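Local coordinates for FMN-dependent nitronate monooxygenase (Shewanella oneidensis, PDB 5LSM), which probably uses FMN and molecular oxygen to oxidise propionate 3-nitronate to 3-oxopropanoate, nitrate and nitrite, a detoxification reaction, at residues Ser26-Ala31 and Ile334-Leu339; Val235-Ala240 and Arg341-Ser346; Ala84-Gln89 and Ala285-Met290; Thr309-Glu312 and Asp318-Pro321; Phe133-Glu138 and Val151-Thr156. All coordinates share one frame; numbering follows the deposited sequence.

Overall arrangement
The five contacts belong to an FMN-binding TIM barrel and the helices packed beside it. Contacts 1 and 2 share helix 336-342, have centres about 12 Å apart and touch through Leu339; their segments alternate along the chain, so the C-terminal helix reaches both helix 26-35 and the region after the last barrel strand. Contacts 2 and 5 both use the parallel eight-stranded barrel sheet, at strands 234-237 and 150-155. Contacts 3 and 4, centres about 15 Å apart, lie among helices 80-89, 282-287 and 301-313. Contacts 3, 4 and 5 are nested inside the loop closed by contact 1, and contact 5 closes before contacts 2 and 4 open. The flavin is held directly in contact 2.

Contact 1 of 5, residues Ser26-Ala31 and Ile334-Leu339; sequences SALAIA and IPAADL
Leu28, Ala31, Ala336 and Ala337 meet without a ring or side-chain amide among them; the flat group involved is the peptide carbonyl of Ala31, whose O lies 3.9 Å from Ala337 CB, the methyl standing well off the plane of that carbonyl. The rest is methyl against methyl. Leu28 CD1 comes to 3.4 Å from Ala336 CB, a close approach, while Ala31 CB stands 4.4 Å from that same methyl. Ala336 therefore receives two side chains from successive turns of helix 26-35. Leu28 gets there by its length: with CG opposite the backbone N (chi1 180°), the branch carrying CD1 reaches across although its CB starts out to one side. Alanine suits the other three places because its single methyl fits where the backbones come near, the CA atoms of Ala31 and Ala337 being 5.4 Å apart. Pro335 occupies the N-cap position of the second helix, where its missing N-H costs no helical bond, and the N-H of Ala336 is taken by Glu246, a residue that also touches Leu28. The arrangement is alanine-lined helix packing on the outside of a TIM barrel: the C-terminal helix 336-342 begins against helix 26-35, which follows the first barrel strand.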
# COMPACT_ATOMS: atom_id res chain seq x y z
N SER A 26 -27.25 9.33 10.19
CA SER A 26 -27.23 10.49 11.06
C SER A 26 -26.62 10.25 12.44
O SER A 26 -25.96 11.15 13.01
CB SER A 26 -28.65 11.04 11.23
OG SER A 26 -29.60 10.00 11.46
N ALA A 27 -26.90 9.09 13.04
CA ALA A 27 -26.51 8.90 14.45
C ALA A 27 -24.98 8.90 14.66
O ALA A 27 -24.47 9.43 15.67
CB ALA A 27 -27.14 7.64 15.03
N LEU A 28 -24.24 8.41 13.66
CA LEU A 28 -22.78 8.43 13.72
C LEU A 28 -22.24 9.82 13.36
O LEU A 28 -21.36 10.36 14.04
CB LEU A 28 -22.17 7.36 12.80
CG LEU A 28 -20.65 7.30 12.79
CD1 LEU A 28 -20.13 6.88 14.15
CD2 LEU A 28 -20.12 6.38 11.69
N ALA A 29 -22.79 10.41 12.31
CA ALA A 29 -22.45 11.79 11.97
C ALA A 29 -22.70 12.75 13.16
O ALA A 29 -21.82 13.51 13.53
CB ALA A 29 -23.22 12.24 10.74
N ILE A 30 -23.86 12.66 13.79
CA ILE A 30 -24.17 13.48 14.96
C ILE A 30 -23.11 13.31 16.04
O ILE A 30 -22.60 14.28 16.60
CB ILE A 30 -25.55 13.09 15.57
CG1 ILE A 30 -26.70 13.53 14.65
CG2 ILE A 30 -25.72 13.69 16.96
CD1 ILE A 30 -27.99 12.76 14.89
N ALA A 31 -22.81 12.06 16.37
CA ALA A 31 -21.96 11.77 17.52
C ALA A 31 -20.55 12.31 17.30
O ALA A 31 -19.95 12.85 18.23
CB ALA A 31 -21.91 10.26 17.80
N ILE A 334 -17.16 0.80 21.40
CA ILE A 334 -17.47 1.87 22.33
C ILE A 334 -18.09 3.06 21.61
O ILE A 334 -18.01 3.14 20.40
CB ILE A 334 -16.21 2.33 23.08
CG1 ILE A 334 -15.14 2.78 22.11
CG2 ILE A 334 -15.70 1.20 23.97
CD1 ILE A 334 -14.15 3.73 22.73
N PRO A 335 -18.76 3.96 22.35
CA PRO A 335 -19.40 5.08 21.68
C PRO A 335 -18.44 5.88 20.81
O PRO A 335 -17.32 6.17 21.24
CB PRO A 335 -19.93 5.94 22.84
CG PRO A 335 -20.16 4.97 23.95
CD PRO A 335 -19.10 3.90 23.79
N ALA A 336 -18.89 6.23 19.60
CA ALA A 336 -18.07 6.92 18.59
C ALA A 336 -17.50 8.24 19.07
O ALA A 336 -16.41 8.66 18.65
CB ALA A 336 -18.89 7.16 17.33
N ALA A 337 -18.26 8.94 19.91
CA ALA A 337 -17.74 10.16 20.53
C ALA A 337 -16.51 9.85 21.41
O ALA A 337 -15.48 10.51 21.29
CB ALA A 337 -18.83 10.84 21.34
N ASP A 338 -16.62 8.80 22.24
CA ASP A 338 -15.48 8.34 23.05
C ASP A 338 -14.30 7.96 22.16
O ASP A 338 -13.15 8.36 22.43
CB ASP A 338 -15.86 7.10 23.90
CG ASP A 338 -16.91 7.41 24.99
OD1 ASP A 338 -16.92 8.53 25.53
OD2 ASP A 338 -17.67 6.47 25.35
N LEU A 339 -14.59 7.23 21.09
CA LEU A 339 -13.56 6.79 20.12
C LEU A 339 -12.92 7.96 19.39
O LEU A 339 -11.69 8.01 19.23
CB LEU A 339 -14.17 5.81 19.12
CG LEU A 339 -13.24 4.99 18.25
CD1 LEU A 339 -12.27 4.14 19.07
CD2 LEU A 339 -14.06 4.12 17.34

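Contact 2 of 5, residues Val235-Ala240 and Arg341-Ser346; sequences VQVGTA and RSFVLS. With FMN (flavin mononucleotide), chain I.
With CG1 of Val237 opposite its backbone N (chi1 174°) and the Phe343 ring opposite its own carbonyl carbon (chi1 -64°), the two side chains meet from opposite directions. Val237 closes strand 234-237, the last strand of the TIM barrel, and the turn that follows it forms part of the phosphate-binding site for FMN. Val237 CG1 approaches Phe343 CE2 at 3.8 Å, obliquely to the ring, and Ala240 CB lies 4.2 Å from Phe343 CZ. A large aromatic fits here because it must span a wide gap: the CA atoms of Val237 and Phe343 are 9.6 Å apart. Ile15 and Val224 also touch the ring, so it fills the space beside the strand with hydrocarbon.

On the cofactor side, the Gln236 side chain and the backbone N-H groups of Gly238 and Thr239 bind FMN. Gln236, its chain extended, accepts a hydrogen bond from the ribityl hydroxyl O2' through OE1 at 2.8 Å. Gly238 N donates to phosphate O1P at 2.7 Å. The phosphate atom O3P lies 3.1 Å from its donor Thr239 N, which also makes a weak bond to O1P. Glycine is suited to its place because a beta carbon there would collide with O4' of the ribityl chain. Thr239 grips the phosphate with its side chain as well: OG1 donates to O3P at 2.5 Å, and that hydroxyl is itself hydrogen-bonded to Gly325 N.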
# COMPACT_ATOMS: atom_id res chain seq x y z
N VAL A 235 -7.27 13.85 9.38
CA VAL A 235 -7.37 12.45 8.97
C VAL A 235 -8.82 12.03 8.80
O VAL A 235 -9.69 12.47 9.55
CB VAL A 235 -6.70 11.50 9.99
CG1 VAL A 235 -5.22 11.82 10.11
CG2 VAL A 235 -7.36 11.60 11.35
N GLN A 236 -9.05 11.16 7.82
CA GLN A 236 -10.35 10.61 7.57
C GLN A 236 -10.32 9.16 7.98
O GLN A 236 -9.52 8.39 7.48
CB GLN A 236 -10.74 10.75 6.09
CG GLN A 236 -12.18 10.35 5.81
CD GLN A 236 -12.73 10.94 4.52
OE1 GLN A 236 -13.11 10.21 3.59
NE2 GLN A 236 -12.87 12.23 4.49
N VAL A 237 -11.23 8.80 8.87
CA VAL A 237 -11.19 7.52 9.53
C VAL A 237 -12.49 6.79 9.24
O VAL A 237 -13.57 7.32 9.52
CB VAL A 237 -11.03 7.70 11.03
CG1 VAL A 237 -11.15 6.38 11.76
CG2 VAL A 237 -9.71 8.35 11.32
N GLY A 238 -12.37 5.59 8.67
CA GLY A 238 -13.52 4.78 8.26
C GLY A 238 -13.66 3.48 9.04
O GLY A 238 -14.52 3.36 9.91
N THR A 239 -12.80 2.52 8.73
CA THR A 239 -12.92 1.17 9.26
C THR A 239 -13.02 1.11 10.80
O THR A 239 -13.72 0.26 11.33
CB THR A 239 -11.75 0.33 8.78
OG1 THR A 239 -11.79 0.25 7.35
CG2 THR A 239 -11.79 -1.06 9.37
N ALA A 240 -12.36 2.03 11.50
CA ALA A 240 -12.27 1.95 12.96
C ALA A 240 -13.54 2.42 13.68
O ALA A 240 -13.70 2.15 14.87
CB ALA A 240 -11.06 2.72 13.46
N ARG A 341 -12.37 10.87 20.50
CA ARG A 341 -11.39 11.39 21.45
C ARG A 341 -10.15 10.49 21.65
O ARG A 341 -9.08 11.01 21.92
CB ARG A 341 -12.05 11.65 22.81
CG ARG A 341 -13.09 12.75 22.82
CD ARG A 341 -13.91 12.77 24.11
NE ARG A 341 -15.19 13.41 23.84
CZ ARG A 341 -16.39 12.82 23.91
NH1 ARG A 341 -16.54 11.61 24.44
NH2 ARG A 341 -17.45 13.50 23.51
N SER A 342 -10.31 9.16 21.60
CA SER A 342 -9.13 8.24 21.48
C SER A 342 -8.07 8.84 20.55
O SER A 342 -6.87 8.80 20.84
CB SER A 342 -9.52 6.84 20.92
N PHE A 343 -8.53 9.34 19.39
CA PHE A 343 -7.67 9.53 18.23
C PHE A 343 -6.76 10.74 18.35
O PHE A 343 -5.84 10.90 17.55
CB PHE A 343 -8.52 9.69 16.96
CG PHE A 343 -9.33 8.47 16.59
CD1 PHE A 343 -8.90 7.19 16.92
CD2 PHE A 343 -10.47 8.60 15.84
CE1 PHE A 343 -9.63 6.08 16.56
CE2 PHE A 343 -11.18 7.49 15.43
CZ PHE A 343 -10.77 6.23 15.80
N VAL A 344 -7.06 11.65 19.28
CA VAL A 344 -6.37 12.94 19.33
C VAL A 344 -5.45 13.12 20.55
O VAL A 344 -4.83 14.15 20.70
CB VAL A 344 -7.37 14.11 19.26
CG1 VAL A 344 -8.25 13.96 18.03
CG2 VAL A 344 -8.22 14.18 20.50
N LEU A 345 -5.31 12.07 21.35
CA LEU A 345 -4.42 12.09 22.53
C LEU A 345 -2.95 12.43 22.24
O LEU A 345 -2.28 13.03 23.08
CB LEU A 345 -4.46 10.74 23.23
CG LEU A 345 -5.59 10.45 24.22
CD1 LEU A 345 -6.62 11.56 24.31
CD2 LEU A 345 -6.25 9.12 23.88
N SER A 346 -2.44 11.98 21.09
CA SER A 346 -1.01 12.14 20.77
C SER A 346 -0.67 13.46 20.06
O SER A 346 0.47 13.67 19.67
CB SER A 346 -0.50 10.97 19.92
OG SER A 346 -0.39 9.77 20.68
N1 FMN I . -16.04 7.01 0.65
C2 FMN I . -16.97 7.80 0.04
O2 FMN I . -16.59 8.84 -0.55
N3 FMN I . -18.28 7.49 0.02
C4 FMN I . -18.76 6.38 0.62
O4 FMN I . -19.96 6.09 0.59
C4A FMN I . -17.80 5.48 1.29
N5 FMN I . -18.23 4.38 1.92
C5A FMN I . -17.38 3.59 2.59
C6 FMN I . -17.91 2.48 3.25
C7 FMN I . -17.10 1.63 3.97
C7M FMN I . -17.72 0.43 4.63
C8 FMN I . -15.63 1.91 4.04
C8M FMN I . -14.74 0.97 4.82
C9 FMN I . -15.09 3.02 3.38
C9A FMN I . -15.92 3.89 2.64
N10 FMN I . -15.45 5.06 1.98
C10 FMN I . -16.38 5.86 1.29
C1' FMN I . -14.02 5.44 1.94
C2' FMN I . -13.63 6.29 3.14
O2' FMN I . -14.03 7.65 2.90
C3' FMN I . -12.11 6.23 3.38
O3' FMN I . -11.42 6.42 2.14
C4' FMN I . -11.62 4.91 3.97
O4' FMN I . -12.54 4.32 4.90
C5' FMN I . -10.28 5.16 4.64
O5' FMN I . -9.66 3.95 5.05
P FMN I . -9.98 3.20 6.43
O1P FMN I . -10.30 4.26 7.46
O2P FMN I . -8.71 2.44 6.70
O3P FMN I . -11.15 2.35 6.06

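Contact 3 of 5, residues Ala84-Gln89 and Ala285-Met290; sequences AAWLEQ and AEMGPM
The methyl CE of Met287 meets Trp86 at the outer corner of its six-membered ring, 3.8 Å from CH2 and 3.9 Å from CZ3. It comes in obliquely, and the two side chains extend toward each other from opposite directions. Gln89 reaches the same methyl one turn further along helix 80-89, its OE1 lying 4.0 Å from CE; there the glutamine and methionine run across one another at a slant. No hydrogen bond joins the segments, so the contact rests on a flexible thioether end fitted against an aromatic corner and an amide.

Methionine suits this position because its unbranched chain can curl: chi1, chi2 and chi3 are all near -65°, which folds CE round to the indole and the amide together. Trp86 supplies the reach from its own side, with CG opposite the backbone N (chi1 -179°). The backbones themselves stay well separated, 9.3 Å between the CA atoms of Gln89 and Met287.

Further out, Leu270, Val294, Pro295 and Ala303 touch Trp86, and Tyr93 touches Met287 while its hydroxyl bonds Glu286, which also pairs with Arg282. Gly288 ends the helical conformation and is followed by a cis peptide bond to Pro289. The contact thus links the last turns of helices 80-89 and 282-287, with helix 91-97 beside the methionine and helix 301-313 against the tryptophan.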
# COMPACT_ATOMS: atom_id res chain seq x y z
N ALA A 84 -25.95 -9.72 -19.12
CA ALA A 84 -26.51 -11.04 -19.32
C ALA A 84 -25.42 -12.11 -19.27
O ALA A 84 -25.65 -13.19 -18.74
CB ALA A 84 -27.24 -11.09 -20.65
N ALA A 85 -24.24 -11.82 -19.81
CA ALA A 85 -23.10 -12.77 -19.75
C ALA A 85 -22.57 -13.00 -18.34
O ALA A 85 -22.04 -14.07 -18.03
CB ALA A 85 -21.97 -12.31 -20.66
N TRP A 86 -22.61 -11.95 -17.52
CA TRP A 86 -22.16 -12.03 -16.14
C TRP A 86 -23.15 -12.87 -15.35
O TRP A 86 -22.76 -13.73 -14.56
CB TRP A 86 -22.06 -10.61 -15.53
CG TRP A 86 -21.58 -10.59 -14.13
CD1 TRP A 86 -22.22 -10.03 -13.07
CD2 TRP A 86 -20.37 -11.17 -13.62
NE1 TRP A 86 -21.50 -10.25 -11.92
CE2 TRP A 86 -20.35 -10.94 -12.23
CE3 TRP A 86 -19.31 -11.87 -14.20
CZ2 TRP A 86 -19.31 -11.36 -11.42
CZ3 TRP A 86 -18.27 -12.30 -13.39
CH2 TRP A 86 -18.28 -12.05 -12.01
N LEU A 87 -24.43 -12.61 -15.58
CA LEU A 87 -25.51 -13.39 -14.97
C LEU A 87 -25.33 -14.88 -15.26
O LEU A 87 -25.42 -15.71 -14.35
CB LEU A 87 -26.87 -12.90 -15.50
CG LEU A 87 -28.01 -12.60 -14.52
CD1 LEU A 87 -27.52 -12.15 -13.15
CD2 LEU A 87 -28.93 -11.55 -15.13
N GLU A 88 -25.00 -15.19 -16.51
CA GLU A 88 -24.80 -16.57 -16.95
C GLU A 88 -23.67 -17.21 -16.18
O GLU A 88 -23.75 -18.38 -15.81
CB GLU A 88 -24.47 -16.59 -18.45
CG GLU A 88 -24.45 -17.97 -19.08
CD GLU A 88 -23.87 -17.97 -20.48
OE1 GLU A 88 -23.78 -16.88 -21.10
OE2 GLU A 88 -23.51 -19.07 -20.98
N GLN A 89 -22.60 -16.45 -15.97
CA GLN A 89 -21.45 -16.92 -15.19
C GLN A 89 -21.77 -17.29 -13.73
O GLN A 89 -21.12 -18.15 -13.15
CB GLN A 89 -20.38 -15.85 -15.18
CG GLN A 89 -19.78 -15.57 -16.53
CD GLN A 89 -18.28 -15.46 -16.45
OE1 GLN A 89 -17.63 -16.22 -15.72
NE2 GLN A 89 -17.72 -14.51 -17.17
N ALA A 285 -12.62 -15.18 -3.84
CA ALA A 285 -11.62 -16.22 -4.09
C ALA A 285 -11.92 -17.04 -5.36
O ALA A 285 -11.00 -17.39 -6.09
CB ALA A 285 -11.47 -17.12 -2.89
N GLU A 286 -13.20 -17.30 -5.64
CA GLU A 286 -13.57 -18.21 -6.74
C GLU A 286 -13.74 -17.48 -8.05
O GLU A 286 -13.52 -18.06 -9.09
CB GLU A 286 -14.85 -18.98 -6.41
CG GLU A 286 -14.68 -19.99 -5.29
CD GLU A 286 -15.98 -20.68 -4.91
OE1 GLU A 286 -17.03 -20.34 -5.48
OE2 GLU A 286 -15.95 -21.54 -3.99
N MET A 287 -14.15 -16.22 -7.99
CA MET A 287 -14.51 -15.45 -9.18
C MET A 287 -13.59 -14.24 -9.41
O MET A 287 -13.70 -13.55 -10.44
CB MET A 287 -15.98 -14.99 -9.09
CG MET A 287 -16.99 -16.14 -9.09
SD MET A 287 -17.05 -17.04 -10.66
CE MET A 287 -17.71 -15.77 -11.74
N GLY A 288 -12.65 -14.01 -8.50
CA GLY A 288 -11.79 -12.82 -8.58
C GLY A 288 -10.43 -13.05 -7.95
O GLY A 288 -9.80 -14.05 -8.22
N PRO A 289 -9.99 -12.13 -7.06
CA PRO A 289 -10.74 -10.98 -6.56
C PRO A 289 -11.23 -9.99 -7.64
O PRO A 289 -12.33 -9.42 -7.52
CB PRO A 289 -9.74 -10.32 -5.63
N MET A 290 -10.41 -9.78 -8.68
CA MET A 290 -10.76 -8.90 -9.80
C MET A 290 -11.27 -9.72 -10.96
O MET A 290 -10.78 -10.83 -11.20
CB MET A 290 -9.54 -8.09 -10.28
CG MET A 290 -9.08 -6.97 -9.35
SD MET A 290 -10.36 -5.76 -8.92
CE MET A 290 -10.48 -4.80 -10.42

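Contact 4 of 5, residues Thr309-Glu312 and Asp318-Pro321; sequences TAAE and DFSP
Ala311 and Glu312 in helix 301-313 face Phe319 and Ser320 of the returning loop in step, their CA atoms 6.6 Å apart for Ala311 and Phe319 and 7.6 Å for Glu312 and Ser320. The polar link is a hydrogen bond from Ser320 OG to Glu312 OE2 at 2.6 Å. It uses the anti lone pair of OE2, the one turned away from the other carboxylate oxygen. Glu312 brings the group across by an extended chain beyond CG (chi2 -172°), so that OE2 gets to the hydroxyl although the CB points to one side. Arg308, one helical turn earlier, makes a salt bridge to the same OE2 through NE, so two donors grip a single oxygen and probably favour the charged carboxylate. With an alanine here, the Ser320 hydroxyl and the Arg308 guanidinium would probably both lose this partner, and the loop would be tied less firmly to the helix.

Beside this pair, Ala311 CB touches Phe319 CD2 at 3.9 Å, approaching the ring obliquely. The small alanine lets the loop lie close to the helix, while the phenylalanine fills an aromatic cluster: Tyr93 meets it edge-to-face, and Phe283 and Phe97 also adjoin it. The arrangement is that of a chain leaving a helix and doubling back over its final turns, fastened by a carboxylate-hydroxyl bond next to an aromatic core.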
# COMPACT_ATOMS: atom_id res chain seq x y z
N THR A 309 -28.31 -11.73 -0.01
CA THR A 309 -29.44 -11.87 0.89
C THR A 309 -29.63 -13.29 1.36
O THR A 309 -29.78 -13.54 2.56
CB THR A 309 -30.75 -11.43 0.21
OG1 THR A 309 -30.60 -10.09 -0.24
CG2 THR A 309 -31.93 -11.54 1.19
N ALA A 310 -29.64 -14.22 0.40
CA ALA A 310 -29.82 -15.65 0.69
C ALA A 310 -28.71 -16.18 1.58
O ALA A 310 -28.97 -16.93 2.51
CB ALA A 310 -29.87 -16.45 -0.61
N ALA A 311 -27.46 -15.85 1.25
CA ALA A 311 -26.33 -16.45 1.95
C ALA A 311 -26.18 -15.85 3.35
O ALA A 311 -25.93 -16.58 4.31
CB ALA A 311 -25.06 -16.29 1.13
N GLU A 312 -26.46 -14.55 3.48
CA GLU A 312 -26.52 -13.90 4.80
C GLU A 312 -27.62 -14.49 5.66
O GLU A 312 -27.39 -14.80 6.82
CB GLU A 312 -26.69 -12.37 4.69
CG GLU A 312 -25.42 -11.64 4.27
CD GLU A 312 -25.53 -10.12 4.34
OE1 GLU A 312 -26.46 -9.60 4.99
OE2 GLU A 312 -24.65 -9.43 3.76
N ASP A 318 -20.37 -15.26 2.55
CA ASP A 318 -19.72 -15.65 1.29
C ASP A 318 -20.01 -14.70 0.12
O ASP A 318 -19.25 -14.65 -0.83
CB ASP A 318 -20.12 -17.09 0.88
CG ASP A 318 -19.63 -18.16 1.90
OD1 ASP A 318 -19.19 -17.79 3.00
OD2 ASP A 318 -19.74 -19.38 1.60
N PHE A 319 -21.13 -13.99 0.15
CA PHE A 319 -21.50 -13.12 -0.97
C PHE A 319 -21.74 -11.68 -0.52
O PHE A 319 -22.54 -10.96 -1.11
CB PHE A 319 -22.73 -13.70 -1.71
CG PHE A 319 -22.44 -14.97 -2.45
CD1 PHE A 319 -21.98 -14.93 -3.76
CD2 PHE A 319 -22.50 -16.19 -1.81
CE1 PHE A 319 -21.64 -16.09 -4.42
CE2 PHE A 319 -22.16 -17.36 -2.46
CZ PHE A 319 -21.74 -17.31 -3.77
N SER A 320 -21.03 -11.25 0.52
CA SER A 320 -21.23 -9.92 1.08
C SER A 320 -20.06 -8.98 0.70
O SER A 320 -18.91 -9.40 0.69
CB SER A 320 -21.37 -9.99 2.59
OG SER A 320 -22.53 -10.70 2.98
N PRO A 321 -20.37 -7.71 0.40
CA PRO A 321 -19.34 -6.67 0.35
C PRO A 321 -18.90 -6.24 1.75
O PRO A 321 -19.57 -5.44 2.41
CB PRO A 321 -20.05 -5.53 -0.39
CG PRO A 321 -21.47 -5.67 0.03
CD PRO A 321 -21.71 -7.16 0.11

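Contact 5 of 5, residues Phe133-Glu138 and Val151-Thr156; sequences FGLPDE and VISTAT
This contact lies within one beta-alpha-beta unit of the TIM barrel, where the loop leaving strand 128-132 passes beside the next strand, 150-155, before entering helix 138-145. Ser153 OG donates to Gly134 O at 2.8 Å. OG approaches at a C=O...OG angle of 120°, the usual direction for a carbonyl acceptor, but tilted 31° from the carbonyl plane. It is placed there by a chi1 of 177°, which sets OG opposite the backbone N of the strand. A small hydroxyl residue suits the spot, since the backbones approach to 6.2 Å between the CA atoms of Gly134 and Ser153.

A water completes the link. It accepts from Gly134 N at 2.8 Å, donates to Thr154 O at 2.7 Å and donates a weak bond to Ser153 OG. Glycine fits at Gly134 because, with the backbone turned as it is, a beta carbon would run into the carbonyl oxygen of Phe133.

Were Ser153 replaced by an alanine, Gly134 O would probably lose its hydroxyl donor and the water one of its contacts, leaving the loop freer to shift against the strand.

Alongside, Leu135 CD2 packs 3.8 Å from Ser153 CB and 4.0 Å from Val151 CG1. Trp163 and Leu164 of helix 158-166 also cover Leu135. The Phe133 ring meets Phe297 edge-to-face and also packs on Phe71. The side chain of Ser153 is about 8 Å from the flavin mononucleotide and from the side chain of Asn69, which binds it. The bond joins loop to neighbouring strand at the C-terminal end of the barrel, where TIM barrels carry their active sites.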
# COMPACT_ATOMS: atom_id res chain seq x y z
N PHE A 133 -15.00 9.82 -6.65
CA PHE A 133 -14.82 9.72 -8.11
C PHE A 133 -14.78 11.09 -8.78
O PHE A 133 -15.41 11.29 -9.81
CB PHE A 133 -15.89 8.83 -8.79
CG PHE A 133 -16.25 7.58 -8.03
CD1 PHE A 133 -15.27 6.68 -7.67
CD2 PHE A 133 -17.56 7.31 -7.70
CE1 PHE A 133 -15.60 5.54 -6.94
CE2 PHE A 133 -17.89 6.19 -6.95
CZ PHE A 133 -16.90 5.29 -6.59
N GLY A 134 -14.03 12.03 -8.20
CA GLY A 134 -13.77 13.34 -8.84
C GLY A 134 -14.72 14.45 -8.40
O GLY A 134 -14.98 14.64 -7.22
N LEU A 135 -15.21 15.21 -9.36
CA LEU A 135 -16.06 16.35 -9.08
C LEU A 135 -17.20 16.43 -10.08
O LEU A 135 -17.06 15.99 -11.22
CB LEU A 135 -15.25 17.64 -9.14
CG LEU A 135 -14.19 17.82 -8.06
CD1 LEU A 135 -13.30 19.01 -8.40
CD2 LEU A 135 -14.84 17.99 -6.69
N PRO A 136 -18.32 17.03 -9.68
CA PRO A 136 -19.38 17.36 -10.63
C PRO A 136 -19.05 18.55 -11.58
O PRO A 136 -17.97 19.18 -11.46
CB PRO A 136 -20.56 17.69 -9.72
CG PRO A 136 -19.94 18.19 -8.46
CD PRO A 136 -18.60 17.52 -8.31
N ASP A 137 -19.95 18.83 -12.53
CA ASP A 137 -19.77 19.94 -13.51
C ASP A 137 -19.59 21.28 -12.82
O ASP A 137 -20.09 21.48 -11.71
CB ASP A 137 -20.97 20.03 -14.47
N GLU A 138 -18.95 22.23 -13.49
CA GLU A 138 -18.61 23.49 -12.86
C GLU A 138 -19.82 24.21 -12.26
O GLU A 138 -19.72 24.78 -11.15
CB GLU A 138 -17.84 24.43 -13.80
CG GLU A 138 -16.85 25.32 -13.06
CD GLU A 138 -16.64 26.66 -13.74
OE1 GLU A 138 -16.28 26.67 -14.94
OE2 GLU A 138 -16.80 27.70 -13.07
N VAL A 151 -15.73 22.43 -0.42
CA VAL A 151 -15.79 21.24 -1.25
C VAL A 151 -14.49 20.45 -1.15
O VAL A 151 -13.41 21.00 -1.40
CB VAL A 151 -16.05 21.60 -2.71
CG1 VAL A 151 -15.84 20.40 -3.62
CG2 VAL A 151 -17.47 22.14 -2.87
N ILE A 152 -14.62 19.16 -0.83
CA ILE A 152 -13.48 18.24 -0.85
C ILE A 152 -13.74 17.00 -1.72
O ILE A 152 -14.89 16.64 -1.97
CB ILE A 152 -13.12 17.79 0.58
CG1 ILE A 152 -14.23 16.93 1.17
CG2 ILE A 152 -12.85 18.98 1.47
CD1 ILE A 152 -13.86 16.35 2.52
N SER A 153 -12.66 16.36 -2.18
CA SER A 153 -12.77 15.15 -3.01
C SER A 153 -11.55 14.26 -2.84
O SER A 153 -10.56 14.66 -2.23
CB SER A 153 -12.94 15.49 -4.48
OG SER A 153 -12.97 14.30 -5.27
N THR A 154 -11.66 13.04 -3.35
CA THR A 154 -10.64 12.03 -3.09
C THR A 154 -9.63 11.96 -4.26
O THR A 154 -10.00 12.01 -5.42
CB THR A 154 -11.29 10.64 -2.78
OG1 THR A 154 -11.77 10.61 -1.42
CG2 THR A 154 -10.29 9.52 -2.96
N ALA A 155 -8.34 11.96 -3.94
CA ALA A 155 -7.28 11.72 -4.91
C ALA A 155 -6.56 10.44 -4.56
O ALA A 155 -6.20 10.24 -3.40
CB ALA A 155 -6.29 12.87 -4.87
N THR A 156 -6.34 9.58 -5.56
CA THR A 156 -5.51 8.38 -5.37
C THR A 156 -4.15 8.45 -6.05
O THR A 156 -3.38 7.50 -5.99
CB THR A 156 -6.21 7.10 -5.88
OG1 THR A 156 -6.35 7.14 -7.31
CG2 THR A 156 -7.56 6.90 -5.20
O HOH W 1 -12.42 11.13 -6.12